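PDB 5XUN: acetyltransferase from Klebsiella pneumoniae, which is the toxin KacT of a type II toxin-antitoxin pair, a GNAT-family enzyme that probably uses acetyl-CoA to acetylate glycyl-tRNA. Local coordinates for residues 12-17 / 35-40; 19-22 / 28-31; 50-53 / 57-60. The protein carries 1 engineered substitution. All coordinates share one frame; numbering follows the deposited sequence.

Contact 1: 12-17 / 35-40; sequences DAFSYD and HLKRQH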
loop_
_atom_site.group_PDB
_atom_site.type_symbol
_atom_site.label_atom_id
_atom_site.label_comp_id
_atom_site.label_asym_id
_atom_site.label_seq_id
_atom_site.Cartn_x
_atom_site.Cartn_y
_atom_site.Cartn_z
ATOM N N ASP B 12 17.343 -11.245 5.100
ATOM C CA ASP B 12 17.516 -11.825 3.769
ATOM C C ASP B 12 17.929 -13.287 3.838
ATOM O O ASP B 12 17.422 -14.114 3.072
ATOM C CB ASP B 12 18.566 -11.040 2.984
ATOM C CG ASP B 12 18.110 -9.651 2.633
ATOM O OD1 ASP B 12 16.896 -9.468 2.410
ATOM O OD2 ASP B 12 18.967 -8.741 2.592
ATOM N N ALA B 13 18.808 -13.637 4.779
ATOM C CA ALA B 13 19.259 -15.019 4.862
ATOM C C ALA B 13 18.212 -15.937 5.466
ATOM O O ALA B 13 18.238 -17.141 5.192
ATOM C CB ALA B 13 20.548 -15.117 5.676
ATOM N N PHE B 14 17.268 -15.388 6.228
ATOM C CA PHE B 14 16.249 -16.177 6.915
ATOM C C PHE B 14 16.910 -17.282 7.735
ATOM O O PHE B 14 16.542 -18.458 7.675
ATOM C CB PHE B 14 15.227 -16.744 5.932
ATOM C CG PHE B 14 13.899 -17.052 6.557
ATOM C CD1 PHE B 14 13.016 -16.033 6.874
ATOM C CD2 PHE B 14 13.543 -18.356 6.851
ATOM C CE1 PHE B 14 11.794 -16.311 7.459
ATOM C CE2 PHE B 14 12.324 -18.642 7.436
ATOM C CZ PHE B 14 11.449 -17.618 7.743
ATOM N N SER B 15 17.917 -16.879 8.503
ATOM C CA SER B 15 18.697 -17.763 9.360
ATOM C C SER B 15 18.060 -17.925 10.732
ATOM O O SER B 15 18.750 -17.925 11.757
ATOM C CB SER B 15 20.122 -17.229 9.475
ATOM O OG SER B 15 20.959 -18.141 10.163
ATOM N N TYR B 16 16.737 -18.006 10.784
ATOM C CA TYR B 16 16.027 -18.167 12.041
ATOM C C TYR B 16 15.887 -19.637 12.402
ATOM O O TYR B 16 15.786 -20.505 11.533
ATOM C CB TYR B 16 14.640 -17.523 11.973
ATOM C CG TYR B 16 14.688 -16.063 11.615
ATOM C CD1 TYR B 16 15.282 -15.147 12.474
ATOM C CD2 TYR B 16 14.147 -15.595 10.424
ATOM C CE1 TYR B 16 15.340 -13.808 12.159
ATOM C CE2 TYR B 16 14.201 -14.256 10.099
ATOM C CZ TYR B 16 14.799 -13.366 10.971
ATOM O OH TYR B 16 14.860 -12.028 10.658
ATOM N N ASP B 17 15.885 -19.907 13.705
ATOM C CA ASP B 17 15.522 -21.221 14.219
ATOM C C ASP B 17 14.004 -21.268 14.329
ATOM O O ASP B 17 13.422 -20.651 15.227
ATOM C CB ASP B 17 16.182 -21.471 15.573
ATOM C CG ASP B 17 15.853 -22.848 16.156
ATOM O OD1 ASP B 17 15.034 -23.592 15.576
ATOM O OD2 ASP B 17 16.431 -23.191 17.206
ATOM N N HIS B 35 6.143 -20.784 2.861
ATOM C CA HIS B 35 5.783 -19.693 1.968
ATOM C C HIS B 35 6.219 -18.306 2.410
ATOM O O HIS B 35 6.330 -17.426 1.551
ATOM C CB HIS B 35 4.263 -19.661 1.762
ATOM C CG HIS B 35 3.671 -20.987 1.388
ATOM N ND1 HIS B 35 3.875 -21.570 0.157
ATOM C CD2 HIS B 35 2.869 -21.833 2.076
ATOM C CE1 HIS B 35 3.233 -22.723 0.104
ATOM N NE2 HIS B 35 2.613 -22.906 1.255
ATOM N N LEU B 36 6.466 -18.077 3.700
ATOM C CA LEU B 36 6.721 -16.720 4.170
ATOM C C LEU B 36 7.842 -16.065 3.378
ATOM O O LEU B 36 7.657 -15.009 2.763
ATOM C CB LEU B 36 7.073 -16.729 5.657
ATOM C CG LEU B 36 7.441 -15.340 6.190
ATOM C CD1 LEU B 36 6.269 -14.394 6.005
ATOM C CD2 LEU B 36 7.845 -15.416 7.644
ATOM N N LYS B 37 9.003 -16.715 3.347
ATOM C CA LYS B 37 10.183 -16.106 2.758
ATOM C C LYS B 37 10.031 -15.933 1.254
ATOM O O LYS B 37 10.460 -14.918 0.693
ATOM C CB LYS B 37 11.401 -16.961 3.092
ATOM C CG LYS B 37 12.639 -16.641 2.307
ATOM C CD LYS B 37 13.276 -15.358 2.751
ATOM C CE LYS B 37 14.619 -15.206 2.061
ATOM N NZ LYS B 37 15.073 -13.785 2.009
ATOM N N ARG B 38 9.409 -16.901 0.581
ATOM C CA ARG B 38 9.293 -16.809 -0.869
ATOM C C ARG B 38 8.325 -15.709 -1.279
ATOM O O ARG B 38 8.554 -15.011 -2.273
ATOM C CB ARG B 38 8.850 -18.143 -1.465
ATOM C CG ARG B 38 8.627 -18.058 -2.976
ATOM C CD ARG B 38 8.263 -19.390 -3.595
ATOM N NE ARG B 38 7.106 -20.006 -2.951
ATOM C CZ ARG B 38 7.184 -20.961 -2.030
ATOM N NH1 ARG B 38 6.075 -21.455 -1.508
ATOM N NH2 ARG B 38 8.367 -21.416 -1.622
ATOM N N GLN B 39 7.221 -15.558 -0.550
ATOM C CA GLN B 39 6.281 -14.496 -0.891
ATOM C C GLN B 39 6.819 -13.125 -0.490
ATOM O O GLN B 39 6.494 -12.126 -1.138
ATOM C CB GLN B 39 4.920 -14.782 -0.257
ATOM C CG GLN B 39 4.267 -16.020 -0.847
ATOM C CD GLN B 39 2.859 -16.284 -0.339
ATOM O OE1 GLN B 39 2.216 -15.417 0.253
ATOM N NE2 GLN B 39 2.377 -17.497 -0.569
ATOM N N HIS B 40 7.619 -13.064 0.577
ATOM C CA HIS B 40 8.353 -11.849 0.928
ATOM C C HIS B 40 9.305 -11.425 -0.193
ATOM O O HIS B 40 9.305 -10.264 -0.618
ATOM C CB HIS B 40 9.109 -12.093 2.236
ATOM C CG HIS B 40 10.017 -10.978 2.663
ATOM N ND1 HIS B 40 9.621 -9.988 3.537
ATOM C CD2 HIS B 40 11.328 -10.748 2.407
ATOM C CE1 HIS B 40 10.637 -9.181 3.779
ATOM N NE2 HIS B 40 11.686 -9.615 3.102
#
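Lys-37, on helix 36-41, reaches Phe-14 and Asp-12 of the loop that follows strand 6-9, and the stem and the tip of its side chain do different work. The polar part is a single hydrogen bond: NZ of Lys-37 donates to the carbonyl O of Asp-12 at 2.6 Å, with the donor tilted 21° from the carbonyl plane. The same ammonium forms a salt bridge with Asp-41, one turn further along the helix.

The apolar part is built on the Phe-14 ring. CB of Lys-37 lies over one face, 4.3 Å from the centroid of the Phe-14 ring in a CH-pi contact, while CD2 of Tyr-16 lies over the rim of the opposite face. Leu-36 crosses Phe-14 at about a right angle, its CD2 4.1 Å from Phe-14 CE1. The Lys-37 chain bends at chi2 (74°), and its CD passes 4.0 Å from Phe-14 CB on the way to the loop.

Lysine suits this place because its methylenes can pack on an aromatic ring while the tip keeps its polar partners. Shared between a carboxylate and a carbonyl, with OD1 of Asp-12 a further opposite charge 4.7 Å from NZ of Lys-37, the ammonium would probably be stabilised in its protonated form.

Contact 2: 19-22 / 28-31; sequences TGFD and LNTF. With ACO (acetyl coenzyme *a), chain E.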
loop_
_atom_site.group_PDB
_atom_site.type_symbol
_atom_site.label_atom_id
_atom_site.label_comp_id
_atom_site.label_asym_id
_atom_site.label_seq_id
_atom_site.Cartn_x
_atom_site.Cartn_y
_atom_site.Cartn_z
ATOM N N THR B 19 12.406 -24.408 14.143
ATOM C CA THR B 19 12.056 -25.794 14.437
ATOM C C THR B 19 11.219 -25.862 15.711
ATOM O O THR B 19 11.595 -25.310 16.751
ATOM C CB THR B 19 13.313 -26.657 14.569
ATOM O OG1 THR B 19 14.045 -26.273 15.739
ATOM C CG2 THR B 19 14.203 -26.510 13.339
ATOM N N GLY B 20 10.071 -26.525 15.626
ATOM C CA GLY B 20 9.181 -26.583 16.761
ATOM C C GLY B 20 8.221 -25.422 16.891
ATOM O O GLY B 20 7.539 -25.319 17.918
ATOM N N PHE B 21 8.155 -24.531 15.900
ATOM C CA PHE B 21 7.239 -23.404 15.989
ATOM C C PHE B 21 5.815 -23.919 15.851
ATOM O O PHE B 21 5.501 -24.652 14.910
ATOM C CB PHE B 21 7.535 -22.358 14.905
ATOM C CG PHE B 21 6.594 -21.169 14.931
ATOM C CD1 PHE B 21 5.378 -21.205 14.260
ATOM C CD2 PHE B 21 6.927 -20.020 15.632
ATOM C CE1 PHE B 21 4.508 -20.118 14.291
ATOM C CE2 PHE B 21 6.067 -18.933 15.667
ATOM C CZ PHE B 21 4.856 -18.982 14.999
ATOM N N ASP B 22 4.946 -23.508 16.772
ATOM C CA ASP B 22 3.554 -23.947 16.761
ATOM C C ASP B 22 2.720 -22.861 17.421
ATOM O O ASP B 22 2.802 -22.669 18.635
ATOM C CB ASP B 22 3.378 -25.279 17.491
ATOM C CG ASP B 22 1.927 -25.747 17.514
ATOM O OD1 ASP B 22 1.096 -25.181 16.770
ATOM O OD2 ASP B 22 1.612 -26.675 18.287
ATOM N N LEU B 28 -0.994 -21.417 9.668
ATOM C CA LEU B 28 0.017 -20.395 9.885
ATOM C C LEU B 28 1.366 -20.984 10.250
ATOM O O LEU B 28 2.393 -20.333 10.018
ATOM C CB LEU B 28 -0.452 -19.426 10.970
ATOM C CG LEU B 28 -1.798 -18.770 10.618
ATOM C CD1 LEU B 28 -2.163 -17.660 11.590
ATOM C CD2 LEU B 28 -1.814 -18.264 9.185
ATOM N N ASN B 29 1.390 -22.193 10.824
ATOM C CA ASN B 29 2.662 -22.876 11.027
ATOM C C ASN B 29 3.235 -23.326 9.696
ATOM O O ASN B 29 4.435 -23.173 9.439
ATOM C CB ASN B 29 2.484 -24.085 11.947
ATOM C CG ASN B 29 1.936 -23.716 13.306
ATOM O OD1 ASN B 29 2.325 -22.709 13.895
ATOM N ND2 ASN B 29 1.024 -24.537 13.814
ATOM N N THR B 30 2.389 -23.902 8.844
ATOM C CA THR B 30 2.838 -24.303 7.522
ATOM C C THR B 30 3.274 -23.088 6.706
ATOM O O THR B 30 4.277 -23.141 5.982
ATOM C CB THR B 30 1.722 -25.077 6.816
ATOM O OG1 THR B 30 1.451 -26.285 7.538
ATOM C CG2 THR B 30 2.118 -25.436 5.405
ATOM N N PHE B 31 2.557 -21.966 6.841
ATOM C CA PHE B 31 2.905 -20.795 6.042
ATOM C C PHE B 31 4.286 -20.280 6.415
ATOM O O PHE B 31 5.081 -19.932 5.536
ATOM C CB PHE B 31 1.863 -19.689 6.200
ATOM C CG PHE B 31 2.117 -18.513 5.303
ATOM C CD1 PHE B 31 2.978 -17.494 5.693
ATOM C CD2 PHE B 31 1.522 -18.441 4.059
ATOM C CE1 PHE B 31 3.231 -16.413 4.853
ATOM C CE2 PHE B 31 1.777 -17.366 3.214
ATOM C CZ PHE B 31 2.629 -16.351 3.618
HETATM N N1A ACO E . -0.073 -6.679 27.859
HETATM C C2A ACO E . -1.215 -7.158 27.322
HETATM N N3A ACO E . -1.755 -8.353 27.635
HETATM C C4A ACO E . -1.157 -9.170 28.542
HETATM C C5A ACO E . 0.097 -8.711 29.171
HETATM C C6A ACO E . 0.629 -7.386 28.774
HETATM N N6A ACO E . 1.776 -6.910 29.317
HETATM N N7A ACO E . 0.490 -9.677 30.016
HETATM C C8A ACO E . -0.427 -10.665 29.931
HETATM N N9A ACO E . -1.420 -10.372 29.074
HETATM C C1B ACO E . -2.556 -11.293 28.771
HETATM C C2B ACO E . -3.940 -10.714 29.039
HETATM O O2B ACO E . -4.462 -11.206 30.281
HETATM C C3B ACO E . -4.784 -11.188 27.869
HETATM O O3B ACO E . -5.465 -12.389 28.225
HETATM P P3B ACO E . -6.939 -12.743 27.675
HETATM O O7A ACO E . -7.871 -11.980 28.586
HETATM O O8A ACO E . -6.936 -12.247 26.248
HETATM O O9A ACO E . -7.018 -14.247 27.805
HETATM C C4B ACO E . -3.782 -11.541 26.778
HETATM O O4B ACO E . -2.496 -11.659 27.388
HETATM C C5B ACO E . -3.691 -10.510 25.657
HETATM O O5B ACO E . -3.399 -11.198 24.442
HETATM P P1A ACO E . -1.894 -11.343 23.883
HETATM O O1A ACO E . -1.048 -12.053 24.908
HETATM O O2A ACO E . -1.422 -10.027 23.321
HETATM O O3A ACO E . -2.172 -12.324 22.649
HETATM P P2A ACO E . -1.267 -13.615 22.345
HETATM O O4A ACO E . 0.181 -13.311 22.628
HETATM O O5A ACO E . -1.915 -14.831 22.959
HETATM O O6A ACO E . -1.481 -13.671 20.752
HETATM C CBP ACO E . -2.688 -14.548 18.910
HETATM C CCP ACO E . -2.802 -13.817 20.236
HETATM C CDP ACO E . -1.624 -13.888 18.045
HETATM C CEP ACO E . -4.033 -14.530 18.200
HETATM C CAP ACO E . -2.307 -15.976 19.285
HETATM O OAP ACO E . -3.392 -16.541 20.031
HETATM C C9P ACO E . -2.048 -16.839 18.087
HETATM O O9P ACO E . -0.951 -16.863 17.546
HETATM N N8P ACO E . -3.079 -17.570 17.692
HETATM C C7P ACO E . -2.934 -18.681 16.778
HETATM C C6P ACO E . -2.847 -18.213 15.332
HETATM C C5P ACO E . -3.895 -17.155 15.105
HETATM O O5P ACO E . -5.083 -17.426 15.194
HETATM N N4P ACO E . -3.432 -15.941 14.815
HETATM C C3P ACO E . -4.313 -14.800 14.675
HETATM C C2P ACO E . -5.062 -14.800 13.353
HETATM S S1P ACO E . -4.339 -13.582 12.306
HETATM C C ACO E . -5.643 -13.370 11.313
HETATM O O ACO E . -6.709 -13.817 11.690
HETATM C CH3 ACO E . -5.457 -12.649 10.008
#
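An Asx turn at Asp-22, whose OD1 accepts from the backbone N of Gly-24, shapes the loop leading into helix 26-34, the first helix after strand 6-9 in this GNAT fold. Asn-29 on that helix meets both Asp-22 and Phe-21 through its amide. The amide nitrogen ND2 of Asn-29 gives a weak, bent hydrogen bond of 3.0 Å to OD1 of Asp-22, with the carboxylate and amide planes 79° apart. Each end of the Asn-29 amide also has a partner beyond the two segments, and this is why asparagine suits the position: one flat group offers an acceptor and a donor together. Its OD1 accepts from the loop at the backbone N of Cys-23, while ND2 donates to Asp-22 of the loop and to OE1 of Glu-26 in the helix's first turn. Phe-21 has its CG anti to the backbone N (chi1 179°), which carries the ring to Asn-29. Ring and amide planes stand 76° apart, and OD1 of Asn-29 approaches the ring obliquely, 3.4 Å from both CD1 and CE1 of Phe-21. Next to Asn-29 on the helix, Leu-28 lines the acetyl-CoA pocket, an apolar side chain against a methylene of the pantetheine arm: CD1 of Leu-28 lies 3.8 Å from C6P of the cofactor.

Contact 3: 50-53 / 57-60; sequences LVSG and PRLL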
loop_
_atom_site.group_PDB
_atom_site.type_symbol
_atom_site.label_atom_id
_atom_site.label_comp_id
_atom_site.label_asym_id
_atom_site.label_seq_id
_atom_site.Cartn_x
_atom_site.Cartn_y
_atom_site.Cartn_z
ATOM N N LEU B 50 9.214 -11.849 15.320
ATOM C CA LEU B 50 9.508 -11.655 16.733
ATOM C C LEU B 50 10.520 -12.723 17.133
ATOM O O LEU B 50 10.233 -13.918 17.013
ATOM C CB LEU B 50 8.226 -11.773 17.560
ATOM C CG LEU B 50 8.297 -11.789 19.086
ATOM C CD1 LEU B 50 8.687 -10.428 19.612
ATOM C CD2 LEU B 50 6.967 -12.236 19.653
ATOM N N VAL B 51 11.706 -12.296 17.572
ATOM C CA VAL B 51 12.863 -13.178 17.639
ATOM C C VAL B 51 13.573 -13.015 18.976
ATOM O O VAL B 51 13.546 -11.946 19.596
ATOM C CB VAL B 51 13.853 -12.929 16.469
ATOM C CG1 VAL B 51 13.161 -13.112 15.122
ATOM C CG2 VAL B 51 14.472 -11.546 16.572
ATOM N N SER B 52 14.226 -14.093 19.409
ATOM C CA SER B 52 15.021 -14.116 20.627
ATOM C C SER B 52 16.431 -13.592 20.359
ATOM O O SER B 52 16.817 -13.300 19.222
ATOM C CB SER B 52 15.079 -15.533 21.192
ATOM O OG SER B 52 15.943 -16.349 20.415
ATOM N N GLY B 53 17.221 -13.494 21.424
ATOM C CA GLY B 53 18.590 -13.040 21.337
ATOM C C GLY B 53 19.640 -14.132 21.312
ATOM O O GLY B 53 20.827 -13.822 21.465
ATOM N N PRO B 57 19.003 -16.735 16.351
ATOM C CA PRO B 57 17.751 -16.238 16.919
ATOM C C PRO B 57 16.608 -17.189 16.604
ATOM O O PRO B 57 16.469 -17.681 15.483
ATOM C CB PRO B 57 17.567 -14.872 16.243
ATOM C CG PRO B 57 18.544 -14.856 15.098
ATOM C CD PRO B 57 19.675 -15.729 15.517
ATOM N N ARG B 58 15.815 -17.475 17.624
ATOM C CA ARG B 58 14.634 -18.297 17.472
ATOM C C ARG B 58 13.450 -17.413 17.122
ATOM O O ARG B 58 13.304 -16.312 17.658
ATOM C CB ARG B 58 14.377 -19.079 18.759
ATOM C CG ARG B 58 15.589 -19.909 19.175
ATOM C CD ARG B 58 15.435 -20.545 20.540
ATOM N NE ARG B 58 14.074 -21.006 20.789
ATOM C CZ ARG B 58 13.294 -20.518 21.745
ATOM N NH1 ARG B 58 13.743 -19.549 22.533
ATOM N NH2 ARG B 58 12.064 -20.991 21.907
ATOM N N LEU B 59 12.617 -17.887 16.205
ATOM C CA LEU B 59 11.445 -17.139 15.787
ATOM C C LEU B 59 10.283 -17.557 16.679
ATOM O O LEU B 59 9.933 -18.740 16.738
ATOM C CB LEU B 59 11.148 -17.390 14.308
ATOM C CG LEU B 59 10.108 -16.529 13.595
ATOM C CD1 LEU B 59 10.539 -16.300 12.152
ATOM C CD2 LEU B 59 8.739 -17.180 13.627
ATOM N N LEU B 60 9.718 -16.590 17.402
ATOM C CA LEU B 60 8.601 -16.837 18.300
ATOM C C LEU B 60 7.294 -16.225 17.816
ATOM O O LEU B 60 6.251 -16.455 18.441
ATOM C CB LEU B 60 8.929 -16.309 19.708
ATOM C CG LEU B 60 9.949 -17.081 20.561
ATOM C CD1 LEU B 60 9.555 -18.546 20.684
ATOM C CD2 LEU B 60 11.377 -16.949 20.051
#
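With OG of Ser-52 set between its own backbone N and carbonyl carbon (chi1 74°), the hydroxyl reaches across to the main chain of Arg-58 and is also hydrogen-bonded to OD2 of Asp-54 in the turn. From the backbone N of Arg-58 it accepts a hydrogen bond, 3.0 Å long and fairly straight at 164°, at the end of the pairing. In Leu-60, CG, anti to the carbonyl carbon, turns the methyl CD2 toward Ser-52, 4.1 Å from Ser-52 CB. The same methyl lies over one face of the Arg-58 guanidinium, toward the rim.

Two backbone bonds join the segments on either side of the Val-51 and Leu-59 pair. Leu-60 N donates to Leu-50 O at 2.7 Å, and Ser-52 N donates to Arg-58 O at 3.0 Å. Between them, CA of Val-51 makes a CA-H...O contact of 3.2 Å with Arg-58 O, so this carbonyl meets both an amide and a polarised C-H. Val-51 and Leu-59 are an antiparallel non-hydrogen-bonded pair, with both side chains on one face of the sheet; Tyr-16 packs on the first.

Toward the turn, the ring of Pro-57 puts its CB 4.2 Å from Val-51 CB and 3.5 Å from Ser-52 O. Proline fits here because its restricted phi (-62°) suits the extended chain entering the strand. Serine is equally apt, being small enough to lie between the segments while its hydroxyl satisfies an amide. Strand 46-51 passes its other edge to strand 6-9, where Val-51 is bonded to Thr-6. The whole is the turn end of an antiparallel beta hairpin, formed by the second and third strands of the GNAT sheet.

The three contacts lie on the same side of the chain's centre, each centre about 13 Å from the other two. Along the chain, contact 2 falls within the span bracketed by contact 1, and contact 3 follows both. Helices 26-34 and 36-41 are consecutive and meet where Leu-36 N probably bonds to Phe-31 O, joining contacts 1 and 2. The loop before them ties both to the hairpin: Asp-17 probably pairs through its backbone with Pro-57 and Leu-59, and the Phe-21 ring packs on the main chain of Leu-59 and Leu-60. Residues 12-22 thus touch helix 36-41, the hairpin and helix 26-34, connecting the pocket-lining helix to the sheet's early strands.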